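Local structure of Bm4233, isoform b (Brugia malayi, 6ANY) at residues A[21-26]-A[106-111]; A[31-34]-A[38-41]; A[116-121]-A[125-130]. The protein is a secreted venom allergen-like protein of the CAP superfamily that probably binds sterols and may take part in lipid transport. All coordinates share one frame; numbering follows the deposited sequence.

How the interactions relate
Interaction 1 is buried, its centre about 8 Å from the centre of the chain; interaction 2 is partly buried and interaction 3 lies at the surface, both centred about 18 Å from it. Interaction 1 joins two helices through a single aromatic stack and has no hydrogen bond across it; interaction 2 closes a loop with backbone bonds; interaction 3 relies on a salt bridge, an amide and a water. The loop of 31-34 and 38-41 continues from helix 10-28 and rests on W108 and L111. Interactions 2 and 3 meet where Q117 reaches T38 and N121 touches P41. Interactions 1 and 3 do not touch, but residues 106-111 lead through helix 110-114 to 116-121.

Interaction 1. Residues A[21-26]-A[106-111]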
ATOM      1  N   ASN A  21       5.998  -4.598  -1.172  1.00 13.36           N
ATOM      2  CA  ASN A  21       7.363  -4.282  -1.554  1.00 13.83           C
ATOM      3  C   ASN A  21       7.700  -4.986  -2.848  1.00 16.13           C
ATOM      4  O   ASN A  21       8.425  -4.447  -3.680  1.00 15.45           O
ATOM      5  CB  ASN A  21       8.376  -4.675  -0.508  1.00 14.05           C
ATOM      6  CG  ASN A  21       8.483  -3.707   0.601  1.00 13.77           C
ATOM      7  OD1 ASN A  21       8.238  -2.483   0.423  1.00 14.70           O
ATOM      8  ND2 ASN A  21       8.788  -4.223   1.785  1.00 12.85           N
ATOM      9  N   LYS A  22       7.223  -6.201  -3.021  1.00 19.61           N
ATOM     10  CA  LYS A  22       7.342  -6.869  -4.332  1.00 20.95           C
ATOM     11  C   LYS A  22       6.689  -6.065  -5.473  1.00 20.05           C
ATOM     12  O   LYS A  22       7.296  -5.867  -6.546  1.00 16.60           O
ATOM     13  CB  LYS A  22       6.732  -8.258  -4.300  1.00 25.36           C
ATOM     14  CG  LYS A  22       6.683  -8.934  -5.664  1.00 29.87           C
ATOM     15  CD  LYS A  22       6.318 -10.409  -5.470  1.00 36.19           C
ATOM     16  CE  LYS A  22       6.158 -11.199  -6.772  1.00 42.79           C
ATOM     17  NZ  LYS A  22       6.417 -12.656  -6.581  1.00 41.85           N
ATOM     18  N   PHE A  23       5.464  -5.594  -5.227  1.00 17.38           N
ATOM     19  CA  PHE A  23       4.806  -4.719  -6.173  1.00 17.58           C
ATOM     20  C   PHE A  23       5.661  -3.524  -6.520  1.00 15.38           C
ATOM     21  O   PHE A  23       5.795  -3.186  -7.684  1.00 14.07           O
ATOM     22  CB  PHE A  23       3.434  -4.251  -5.663  1.00 17.80           C
ATOM     23  CG  PHE A  23       2.344  -5.304  -5.738  1.00 18.54           C
ATOM     24  CD1 PHE A  23       2.351  -6.286  -6.710  1.00 22.67           C
ATOM     25  CD2 PHE A  23       1.292  -5.270  -4.859  1.00 19.75           C
ATOM     26  CE1 PHE A  23       1.332  -7.240  -6.781  1.00 23.40           C
ATOM     27  CE2 PHE A  23       0.261  -6.204  -4.908  1.00 20.25           C
ATOM     28  CZ  PHE A  23       0.263  -7.179  -5.881  1.00 20.79           C
ATOM     29  N   ARG A  24       6.195  -2.878  -5.494  1.00 13.84           N
ATOM     30  CA  ARG A  24       6.979  -1.683  -5.675  1.00 13.73           C
ATOM     31  C   ARG A  24       8.203  -1.942  -6.488  1.00 13.87           C
ATOM     32  O   ARG A  24       8.501  -1.192  -7.403  1.00 16.69           O
ATOM     33  CB  ARG A  24       7.334  -1.091  -4.323  1.00 13.52           C
ATOM     34  CG  ARG A  24       6.187  -0.257  -3.779  1.00 12.96           C
ATOM     35  CD  ARG A  24       6.241  -0.144  -2.276  1.00 12.54           C
ATOM     36  NE  ARG A  24       7.077   0.956  -1.803  1.00 12.44           N
ATOM     37  CZ  ARG A  24       6.699   2.225  -1.657  1.00 12.39           C
ATOM     38  NH1 ARG A  24       5.439   2.596  -1.880  1.00 12.39           N
ATOM     39  NH2 ARG A  24       7.574   3.116  -1.161  1.00 12.33           N
ATOM     40  N   SER A  25       8.908  -3.028  -6.182  1.00 13.77           N
ATOM     41  CA  SER A  25      10.100  -3.418  -6.937  1.00 12.36           C
ATOM     42  C   SER A  25       9.787  -3.756  -8.392  1.00 12.56           C
ATOM     43  O   SER A  25      10.454  -3.260  -9.332  1.00 12.86           O
ATOM     44  CB  SER A  25      10.793  -4.575  -6.221  1.00 12.53           C
ATOM     45  OG  SER A  25      11.826  -5.055  -7.009  1.00 12.23           O
ATOM     46  N   LEU A  26       8.762  -4.568  -8.618  1.00 12.38           N
ATOM     47  CA  LEU A  26       8.321  -4.874 -10.004  1.00 12.33           C
ATOM     48  C   LEU A  26       7.998  -3.611 -10.746  1.00 12.84           C
ATOM     49  O   LEU A  26       8.389  -3.456 -11.886  1.00 13.00           O
ATOM     50  CB  LEU A  26       7.109  -5.787 -10.032  1.00 13.12           C
ATOM     51  CG  LEU A  26       7.367  -7.246  -9.639  1.00 14.05           C
ATOM     52  CD1 LEU A  26       6.062  -7.983  -9.599  1.00 14.45           C
ATOM     53  CD2 LEU A  26       8.284  -8.008 -10.596  1.00 14.92           C
ATOM     54  N   SER A 106      -6.327  -6.058  -4.761  1.00 13.91           N
ATOM     55  CA  SER A 106      -7.475  -5.279  -5.168  1.00 15.22           C
ATOM     56  C   SER A 106      -7.124  -3.812  -5.383  1.00 15.07           C
ATOM     57  O   SER A 106      -7.329  -3.273  -6.426  1.00 14.33           O
ATOM     58  CB  SER A 106      -8.584  -5.390  -4.151  1.00 15.20           C
ATOM     59  OG  SER A 106      -9.607  -4.526  -4.514  1.00 15.36           O
ATOM     60  N   TRP A 107      -6.503  -3.212  -4.415  1.00 16.07           N
ATOM     61  CA  TRP A 107      -6.010  -1.802  -4.552  1.00 15.60           C
ATOM     62  C   TRP A 107      -5.038  -1.632  -5.712  1.00 14.70           C
ATOM     63  O   TRP A 107      -5.141  -0.684  -6.535  1.00 12.42           O
ATOM     64  CB  TRP A 107      -5.355  -1.337  -3.245  1.00 14.82           C
ATOM     65  CG  TRP A 107      -6.301  -1.402  -2.060  1.00 14.67           C
ATOM     66  CD1 TRP A 107      -7.635  -1.281  -2.101  1.00 15.60           C
ATOM     67  CD2 TRP A 107      -5.961  -1.657  -0.680  1.00 14.50           C
ATOM     68  NE1 TRP A 107      -8.188  -1.373  -0.817  1.00 16.09           N
ATOM     69  CE2 TRP A 107      -7.169  -1.620   0.070  1.00 15.36           C
ATOM     70  CE3 TRP A 107      -4.775  -1.913  -0.011  1.00 14.83           C
ATOM     71  CZ2 TRP A 107      -7.205  -1.835   1.445  1.00 13.84           C
ATOM     72  CZ3 TRP A 107      -4.810  -2.125   1.346  1.00 14.67           C
ATOM     73  CH2 TRP A 107      -6.038  -2.114   2.051  1.00 14.36           C
ATOM     74  N   TRP A 108      -4.102  -2.558  -5.776  1.00 14.57           N
ATOM     75  CA  TRP A 108      -3.054  -2.508  -6.787  1.00 14.15           C
ATOM     76  C   TRP A 108      -3.618  -2.700  -8.180  1.00 14.63           C
ATOM     77  O   TRP A 108      -3.084  -2.099  -9.156  1.00 14.73           O
ATOM     78  CB  TRP A 108      -1.959  -3.537  -6.498  1.00 14.68           C
ATOM     79  CG  TRP A 108      -0.732  -3.273  -7.310  1.00 15.42           C
ATOM     80  CD1 TRP A 108      -0.473  -3.740  -8.594  1.00 15.05           C
ATOM     81  CD2 TRP A 108       0.387  -2.438  -6.948  1.00 14.07           C
ATOM     82  NE1 TRP A 108       0.745  -3.250  -9.009  1.00 15.58           N
ATOM     83  CE2 TRP A 108       1.291  -2.461  -8.026  1.00 14.01           C
ATOM     84  CE3 TRP A 108       0.703  -1.668  -5.832  1.00 14.75           C
ATOM     85  CZ2 TRP A 108       2.503  -1.809  -7.984  1.00 13.48           C
ATOM     86  CZ3 TRP A 108       1.912  -1.015  -5.807  1.00 14.37           C
ATOM     87  CH2 TRP A 108       2.767  -1.058  -6.882  1.00 13.56           C
ATOM     88  N   SER A 109      -4.720  -3.458  -8.300  1.00 13.34           N
ATOM     89  CA  SER A 109      -5.304  -3.748  -9.602  1.00 14.13           C
ATOM     90  C   SER A 109      -5.786  -2.482 -10.315  1.00 14.98           C
ATOM     91  O   SER A 109      -6.075  -2.508 -11.522  1.00 14.07           O
ATOM     92  CB  SER A 109      -6.511  -4.723  -9.481  1.00 15.58           C
ATOM     93  OG  SER A 109      -7.703  -4.045  -8.983  1.00 15.00           O
ATOM     94  N   GLU A 110      -5.902  -1.372  -9.587  1.00 15.66           N
ATOM     95  CA  GLU A 110      -6.183  -0.065 -10.204  1.00 15.44           C
ATOM     96  C   GLU A 110      -5.196   0.325 -11.289  1.00 16.33           C
ATOM     97  O   GLU A 110      -5.580   1.045 -12.243  1.00 14.79           O
ATOM     98  CB  GLU A 110      -6.301   1.056  -9.151  1.00 15.75           C
ATOM     99  CG  GLU A 110      -7.536   0.945  -8.305  1.00 15.84           C
ATOM    100  CD  GLU A 110      -7.558   1.874  -7.129  1.00 18.41           C
ATOM    101  OE1 GLU A 110      -6.549   2.546  -6.847  1.00 19.62           O
ATOM    102  OE2 GLU A 110      -8.614   1.934  -6.458  1.00 19.98           O
ATOM    103  N   LEU A 111      -3.947  -0.183 -11.200  1.00 16.00           N
ATOM    104  CA  LEU A 111      -2.949   0.223 -12.166  1.00 14.93           C
ATOM    105  C   LEU A 111      -3.286  -0.275 -13.578  1.00 15.65           C
ATOM    106  O   LEU A 111      -3.394   0.557 -14.518  1.00 17.68           O
ATOM    107  CB  LEU A 111      -1.549  -0.188 -11.735  1.00 14.09           C
ATOM    108  CG  LEU A 111      -0.493  -0.250 -12.874  1.00 14.29           C
ATOM    109  CD1 LEU A 111      -0.135   1.147 -13.367  1.00 15.12           C
ATOM    110  CD2 LEU A 111       0.742  -0.977 -12.441  1.00 13.81           C
TER
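The F23 ring takes the indole of W108 on one face, with W108 CG 3.7 Å above its plane and displaced toward the rim. In return one face of W108 carries F23: the phenyl lies over the five-membered ring, centroids 4.0 Å apart and planes at 18°, while F23 CB sits above the six-membered ring. That methylene makes a CH-pi contact, 3.4 Å from F23 CB to the six-ring centroid and 7° off the normal. Both rings of the indole are therefore used, each by a different part of F23. The side chains of F23 and W108 run past each other in opposite directions; their CA atoms lie 8.2 Å apart. W108 has CG anti to its own N (chi1 -166°), which carries the indole across to helix 10-28. M138 touches the F23 and W108 side chains, and the F135 ring meets W108 edge-to-face. R24 turns away from W108, its guanidinium hydrogen-bonded to the carbonyls of L47, M138 and W140. W107, the residue before W108, packs instead on strands 80-87 and 159-167. The stack ties helix 10-28 to helix 99-108, which lies on the sheet, in the alpha-beta-alpha sandwich characteristic of CAP proteins.

Interaction 2. Residues A[31-34]-A[38-41]; sequences KLKN and TYMP
The backbones of K33 and Y39 form a single antiparallel bridge, a non-hydrogen-bonded pair with CA atoms 4.2 Å apart; on one flank M40 N donates to L32 O (2.8 Å), on the other N34 N donates to T38 O (2.9 Å). The M40 bond is nearly straight (164°) and meets the carbonyl almost end-on. K33 and Y39 also pair by side chain: K33 CG makes an off-centre CH-pi contact with the phenol, 3.8 Å from Y39 CE1, and the extended chain brings K33 CE near Y39 CZ and OH. The rim of the same ring, at CE1, lies against K31 O. N34 turns its amide back over the loop: with CG between N and the carbonyl carbon (chi1 60°), OD1 accepts T38 N at 3.2 Å, the donor standing above the amide carbonyl plane. OD1 also takes a weak hydrogen bond from N36 N; T38 OG1 is hydrogen-bonded to Q117 OE1. M40, bent at chi2 and chi3, lays CG against L32 O at 3.4 Å and brings SD beside N34 CB; its side chain also touches L27, L111 and Y178. The result is a short beta-hairpin-like loop, closed by one bridge, that follows helix 10-28 in the CAP fold.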
ATOM      1  N   LYS A  31       8.354  -3.528 -14.990  1.00 18.08           N
ATOM      2  CA  LYS A  31       7.705  -4.825 -15.332  1.00 19.19           C
ATOM      3  C   LYS A  31       6.169  -4.774 -15.341  1.00 17.02           C
ATOM      4  O   LYS A  31       5.548  -5.824 -15.603  1.00 16.57           O
ATOM      5  CB  LYS A  31       8.102  -5.956 -14.373  1.00 20.75           C
ATOM      6  CG  LYS A  31       9.561  -5.969 -13.932  1.00 25.25           C
ATOM      7  CD  LYS A  31      10.441  -7.002 -14.627  1.00 29.18           C
ATOM      8  CE  LYS A  31      10.566  -6.753 -16.106  1.00 35.60           C
ATOM      9  NZ  LYS A  31      11.860  -7.305 -16.615  1.00 40.16           N
ATOM     10  N   LEU A  32       5.557  -3.649 -15.001  1.00 15.46           N
ATOM     11  CA  LEU A  32       4.085  -3.601 -14.841  1.00 17.86           C
ATOM     12  C   LEU A  32       3.395  -2.628 -15.815  1.00 18.88           C
ATOM     13  O   LEU A  32       3.809  -1.506 -15.971  1.00 21.62           O
ATOM     14  CB  LEU A  32       3.651  -3.247 -13.393  1.00 19.52           C
ATOM     15  CG  LEU A  32       4.215  -4.104 -12.265  1.00 18.38           C
ATOM     16  CD1 LEU A  32       3.812  -3.530 -10.948  1.00 17.97           C
ATOM     17  CD2 LEU A  32       3.804  -5.561 -12.438  1.00 18.23           C
ATOM     18  N   LYS A  33       2.323  -3.098 -16.440  1.00 18.82           N
ATOM     19  CA  LYS A  33       1.616  -2.380 -17.453  1.00 18.10           C
ATOM     20  C   LYS A  33       0.571  -1.489 -16.827  1.00 18.57           C
ATOM     21  O   LYS A  33      -0.064  -1.862 -15.846  1.00 18.92           O
ATOM     22  CB  LYS A  33       0.942  -3.347 -18.447  1.00 18.41           C
ATOM     23  CG  LYS A  33       1.928  -3.939 -19.466  1.00 21.38           C
ATOM     24  CD  LYS A  33       1.459  -5.196 -20.123  1.00 22.71           C
ATOM     25  CE  LYS A  33       2.191  -5.430 -21.446  1.00 25.07           C
ATOM     26  NZ  LYS A  33       1.850  -6.790 -21.979  1.00 25.95           N
ATOM     27  N   ASN A  34       0.322  -0.360 -17.468  1.00 16.52           N
ATOM     28  CA  ASN A  34      -0.793   0.472 -17.129  1.00 19.21           C
ATOM     29  C   ASN A  34      -2.002   0.061 -17.985  1.00 20.40           C
ATOM     30  O   ASN A  34      -1.978  -0.933 -18.748  1.00 17.82           O
ATOM     31  CB  ASN A  34      -0.396   1.964 -17.257  1.00 18.64           C
ATOM     32  CG  ASN A  34       0.045   2.368 -18.671  1.00 19.23           C
ATOM     33  OD1 ASN A  34      -0.395   1.801 -19.675  1.00 18.73           O
ATOM     34  ND2 ASN A  34       0.983   3.319 -18.738  1.00 21.27           N
ATOM     35  N   THR A  38       0.981  -0.237 -21.738  1.00 20.34           N
ATOM     36  CA  THR A  38       2.404   0.179 -21.794  1.00 22.95           C
ATOM     37  C   THR A  38       3.042   0.089 -20.395  1.00 22.57           C
ATOM     38  O   THR A  38       2.405   0.402 -19.372  1.00 20.41           O
ATOM     39  CB  THR A  38       2.606   1.561 -22.499  1.00 25.15           C
ATOM     40  OG1 THR A  38       2.863   2.611 -21.562  1.00 28.28           O
ATOM     41  CG2 THR A  38       1.408   1.933 -23.391  1.00 26.07           C
ATOM     42  N   TYR A  39       4.303  -0.365 -20.347  1.00 22.16           N
ATOM     43  CA  TYR A  39       5.019  -0.507 -19.075  1.00 21.05           C
ATOM     44  C   TYR A  39       5.164   0.801 -18.328  1.00 19.72           C
ATOM     45  O   TYR A  39       5.399   1.808 -18.900  1.00 17.55           O
ATOM     46  CB  TYR A  39       6.379  -1.133 -19.280  1.00 22.15           C
ATOM     47  CG  TYR A  39       6.284  -2.613 -19.618  1.00 23.97           C
ATOM     48  CD1 TYR A  39       5.778  -3.516 -18.691  1.00 23.56           C
ATOM     49  CD2 TYR A  39       6.686  -3.098 -20.867  1.00 23.91           C
ATOM     50  CE1 TYR A  39       5.632  -4.850 -18.985  1.00 24.36           C
ATOM     51  CE2 TYR A  39       6.580  -4.439 -21.171  1.00 26.22           C
ATOM     52  CZ  TYR A  39       6.042  -5.308 -20.208  1.00 25.66           C
ATOM     53  OH  TYR A  39       5.947  -6.621 -20.459  1.00 24.16           O
ATOM     54  N   MET A  40       5.023   0.749 -17.016  1.00 19.94           N
ATOM     55  CA  MET A  40       5.258   1.895 -16.192  1.00 18.86           C
ATOM     56  C   MET A  40       6.726   2.195 -16.184  1.00 17.64           C
ATOM     57  O   MET A  40       7.520   1.307 -16.405  1.00 18.86           O
ATOM     58  CB  MET A  40       4.730   1.622 -14.788  1.00 18.54           C
ATOM     59  CG  MET A  40       3.197   1.619 -14.754  1.00 19.00           C
ATOM     60  SD  MET A  40       2.468   3.297 -14.801  1.00 18.99           S
ATOM     61  CE  MET A  40       2.744   3.953 -13.177  1.00 18.33           C
ATOM     62  N   PRO A  41       7.092   3.451 -15.941  1.00 18.57           N
ATOM     63  CA  PRO A  41       8.500   3.850 -16.112  1.00 19.28           C
ATOM     64  C   PRO A  41       9.340   3.332 -14.979  1.00 17.34           C
ATOM     65  O   PRO A  41       8.845   3.207 -13.878  1.00 18.95           O
ATOM     66  CB  PRO A  41       8.442   5.394 -16.064  1.00 19.35           C
ATOM     67  CG  PRO A  41       7.108   5.740 -15.477  1.00 18.49           C
ATOM     68  CD  PRO A  41       6.207   4.627 -15.873  1.00 17.90           C
TER

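Interaction 3. Residues A[116-121]-A[125-130]; sequences KQNPSN and DDVARQ
K116 meets residues 125-130 at two points. Its NZ forms a salt bridge with D126 OD2, 2.8 Å away, using the carboxylate lone pair facing away from the other oxygen. With CG between the backbone N and the carbonyl carbon (chi1 80°) and the rest extended, the lysine chain carries NZ to D126. At its other end, K116 N donates to Q130 OE1 at 3.0 Å, the donor tilted 24° from the amide carbonyl plane. The lysine crosses both partners at about a right angle, and its CB and CG press on OE1. Beside this polar pair, N118 lays its amide against V127 CG2, with ND2 at 3.5 Å from the methyl.

The amide of Q130 is held at both ends: NE2 donates to V127 O at 2.9 Å, nearly in its own amide plane, and also to a water that binds K116 O at 2.6 Å. Together these bonds set the rotation of the group. The contact closes the segment between helices 110-114 and 125-128 of the CAP domain, where residues 118-121 make a type I beta turn. Close by is the glycan that N122 and T124 adjoin, consistent with an N-L-T sequon at N122.

Further out, D126 OD1 is hydrogen-bonded to T124 OG1, which probably helps hold the carboxylate in place for K116. N118 ND2 is gripped by N122 O and Y115 OH, while Q117 N donates to N36 OD1.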
ATOM      1  N   LYS A 116      -4.310   5.320 -16.641  1.00 17.09           N
ATOM      2  CA  LYS A 116      -3.935   5.576 -18.010  1.00 21.27           C
ATOM      3  C   LYS A 116      -2.461   5.962 -18.090  1.00 20.98           C
ATOM      4  O   LYS A 116      -1.858   6.478 -17.125  1.00 20.47           O
ATOM      5  CB  LYS A 116      -4.798   6.724 -18.604  1.00 22.76           C
ATOM      6  CG  LYS A 116      -4.290   8.100 -18.184  1.00 23.97           C
ATOM      7  CD  LYS A 116      -5.204   9.257 -18.628  1.00 24.01           C
ATOM      8  CE  LYS A 116      -4.704  10.530 -17.996  1.00 27.32           C
ATOM      9  NZ  LYS A 116      -5.560  11.684 -18.278  1.00 31.45           N
ATOM     10  N   GLN A 117      -1.880   5.705 -19.245  1.00 22.74           N
ATOM     11  CA  GLN A 117      -0.503   6.128 -19.533  1.00 24.53           C
ATOM     12  C   GLN A 117      -0.235   7.555 -19.047  1.00 24.06           C
ATOM     13  O   GLN A 117      -0.926   8.493 -19.492  1.00 22.13           O
ATOM     14  CB  GLN A 117      -0.254   6.034 -21.042  1.00 29.36           C
ATOM     15  CG  GLN A 117       1.022   6.727 -21.504  1.00 33.85           C
ATOM     16  CD  GLN A 117       2.065   5.736 -21.861  1.00 38.45           C
ATOM     17  OE1 GLN A 117       2.762   5.228 -20.982  1.00 40.72           O
ATOM     18  NE2 GLN A 117       2.140   5.396 -23.164  1.00 42.29           N
ATOM     19  N   ASN A 118       0.746   7.694 -18.123  1.00 24.16           N
ATOM     20  CA  ASN A 118       1.094   8.947 -17.459  1.00 25.09           C
ATOM     21  C   ASN A 118       2.651   9.092 -17.366  1.00 25.26           C
ATOM     22  O   ASN A 118       3.208   8.946 -16.302  1.00 27.12           O
ATOM     23  CB  ASN A 118       0.470   9.018 -16.037  1.00 24.68           C
ATOM     24  CG  ASN A 118       0.653  10.396 -15.386  1.00 24.76           C
ATOM     25  OD1 ASN A 118       0.629  11.391 -16.099  1.00 24.30           O
ATOM     26  ND2 ASN A 118       0.875  10.463 -14.040  1.00 22.84           N
ATOM     27  N   PRO A 119       3.337   9.357 -18.482  1.00 26.57           N
ATOM     28  CA  PRO A 119       4.788   9.271 -18.583  1.00 27.10           C
ATOM     29  C   PRO A 119       5.573  10.126 -17.577  1.00 26.68           C
ATOM     30  O   PRO A 119       6.567   9.631 -17.015  1.00 24.37           O
ATOM     31  CB  PRO A 119       5.073   9.668 -20.031  1.00 30.90           C
ATOM     32  CG  PRO A 119       3.812  10.247 -20.568  1.00 32.50           C
ATOM     33  CD  PRO A 119       2.728   9.580 -19.799  1.00 31.71           C
ATOM     34  N   SER A 120       5.097  11.342 -17.299  1.00 25.55           N
ATOM     35  CA  SER A 120       5.688  12.192 -16.271  1.00 26.06           C
ATOM     36  C   SER A 120       5.657  11.592 -14.869  1.00 24.53           C
ATOM     37  O   SER A 120       6.467  11.990 -14.041  1.00 23.47           O
ATOM     38  CB  SER A 120       4.990  13.553 -16.180  1.00 28.15           C
ATOM     39  OG  SER A 120       3.669  13.393 -15.693  1.00 30.45           O
ATOM     40  N   ASN A 121       4.732  10.655 -14.611  1.00 20.92           N
ATOM     41  CA  ASN A 121       4.484  10.002 -13.294  1.00 19.19           C
ATOM     42  C   ASN A 121       3.962  11.021 -12.281  1.00 20.55           C
ATOM     43  O   ASN A 121       3.988  10.789 -11.079  1.00 20.15           O
ATOM     44  CB  ASN A 121       5.685   9.208 -12.712  1.00 22.43           C
ATOM     45  CG  ASN A 121       5.409   7.735 -12.560  1.00 24.73           C
ATOM     46  OD1 ASN A 121       4.269   7.299 -12.554  1.00 27.86           O
ATOM     47  ND2 ASN A 121       6.466   6.958 -12.430  1.00 27.93           N
ATOM     48  N   ASP A 125      -4.504  16.444 -11.310  1.00 27.34           N
ATOM     49  CA  ASP A 125      -5.949  16.333 -11.079  1.00 31.63           C
ATOM     50  C   ASP A 125      -6.597  15.335 -12.028  1.00 29.30           C
ATOM     51  O   ASP A 125      -7.518  14.611 -11.618  1.00 30.43           O
ATOM     52  CB  ASP A 125      -6.670  17.715 -11.233  1.00 36.21           C
ATOM     53  CG  ASP A 125      -6.349  18.707 -10.096  1.00 46.48           C
ATOM     54  OD1 ASP A 125      -5.854  18.279  -9.020  1.00 54.67           O
ATOM     55  OD2 ASP A 125      -6.585  19.943 -10.279  1.00 46.00           O
ATOM     56  N   ASP A 126      -6.187  15.332 -13.294  1.00 24.66           N
ATOM     57  CA  ASP A 126      -6.793  14.420 -14.277  1.00 24.87           C
ATOM     58  C   ASP A 126      -6.382  12.930 -14.001  1.00 23.45           C
ATOM     59  O   ASP A 126      -7.161  11.996 -14.285  1.00 20.17           O
ATOM     60  CB  ASP A 126      -6.430  14.814 -15.709  1.00 25.46           C
ATOM     61  CG  ASP A 126      -4.936  14.711 -15.971  1.00 31.17           C
ATOM     62  OD1 ASP A 126      -4.164  15.388 -15.237  1.00 40.32           O
ATOM     63  OD2 ASP A 126      -4.497  13.904 -16.851  1.00 35.97           O
ATOM     64  N   VAL A 127      -5.149  12.721 -13.501  1.00 21.48           N
ATOM     65  CA  VAL A 127      -4.721  11.389 -13.112  1.00 20.92           C
ATOM     66  C   VAL A 127      -5.523  10.921 -11.862  1.00 21.49           C
ATOM     67  O   VAL A 127      -6.045   9.797 -11.857  1.00 21.03           O
ATOM     68  CB  VAL A 127      -3.200  11.349 -12.831  1.00 20.11           C
ATOM     69  CG1 VAL A 127      -2.811   9.978 -12.251  1.00 20.06           C
ATOM     70  CG2 VAL A 127      -2.443  11.566 -14.143  1.00 20.24           C
ATOM     71  N   ALA A 128      -5.623  11.802 -10.840  1.00 22.44           N
ATOM     72  CA  ALA A 128      -6.320  11.550  -9.560  1.00 24.54           C
ATOM     73  C   ALA A 128      -7.792  11.200  -9.699  1.00 26.52           C
ATOM     74  O   ALA A 128      -8.301  10.352  -9.014  1.00 30.01           O
ATOM     75  CB  ALA A 128      -6.219  12.765  -8.678  1.00 26.04           C
ATOM     76  N   ARG A 129      -8.434  11.831 -10.651  1.00 27.23           N
ATOM     77  CA  ARG A 129      -9.836  11.688 -10.940  1.00 28.65           C
ATOM     78  C   ARG A 129     -10.210  10.282 -11.437  1.00 24.80           C
ATOM     79  O   ARG A 129     -11.349   9.917 -11.381  1.00 19.16           O
ATOM     80  CB  ARG A 129     -10.229  12.796 -11.969  1.00 34.56           C
ATOM     81  CG  ARG A 129     -11.620  12.695 -12.569  1.00 39.47           C
ATOM     82  CD  ARG A 129     -11.978  13.928 -13.426  1.00 43.38           C
ATOM     83  NE  ARG A 129     -13.234  14.512 -12.919  1.00 39.94           N
ATOM     84  CZ  ARG A 129     -14.401  14.563 -13.551  1.00 36.66           C
ATOM     85  NH1 ARG A 129     -14.577  14.072 -14.792  1.00 34.88           N
ATOM     86  NH2 ARG A 129     -15.420  15.124 -12.893  1.00 39.40           N
ATOM     87  N   GLN A 130      -9.234   9.533 -11.948  1.00 24.99           N
ATOM     88  CA  GLN A 130      -9.420   8.161 -12.382  1.00 23.75           C
ATOM     89  C   GLN A 130      -9.719   7.090 -11.284  1.00 24.95           C
ATOM     90  O   GLN A 130     -10.168   5.992 -11.611  1.00 26.81           O
ATOM     91  CB  GLN A 130      -8.186   7.690 -13.122  1.00 22.91           C
ATOM     92  CG  GLN A 130      -7.890   8.343 -14.463  1.00 21.16           C
ATOM     93  CD  GLN A 130      -6.537   7.919 -14.941  1.00 20.09           C
ATOM     94  OE1 GLN A 130      -6.425   7.333 -16.005  1.00 22.97           O
ATOM     95  NE2 GLN A 130      -5.509   8.121 -14.117  1.00 17.97           N
TER
HETATM   96  O   HOH W   1      -2.713   7.778 -14.995  1.00 21.85           O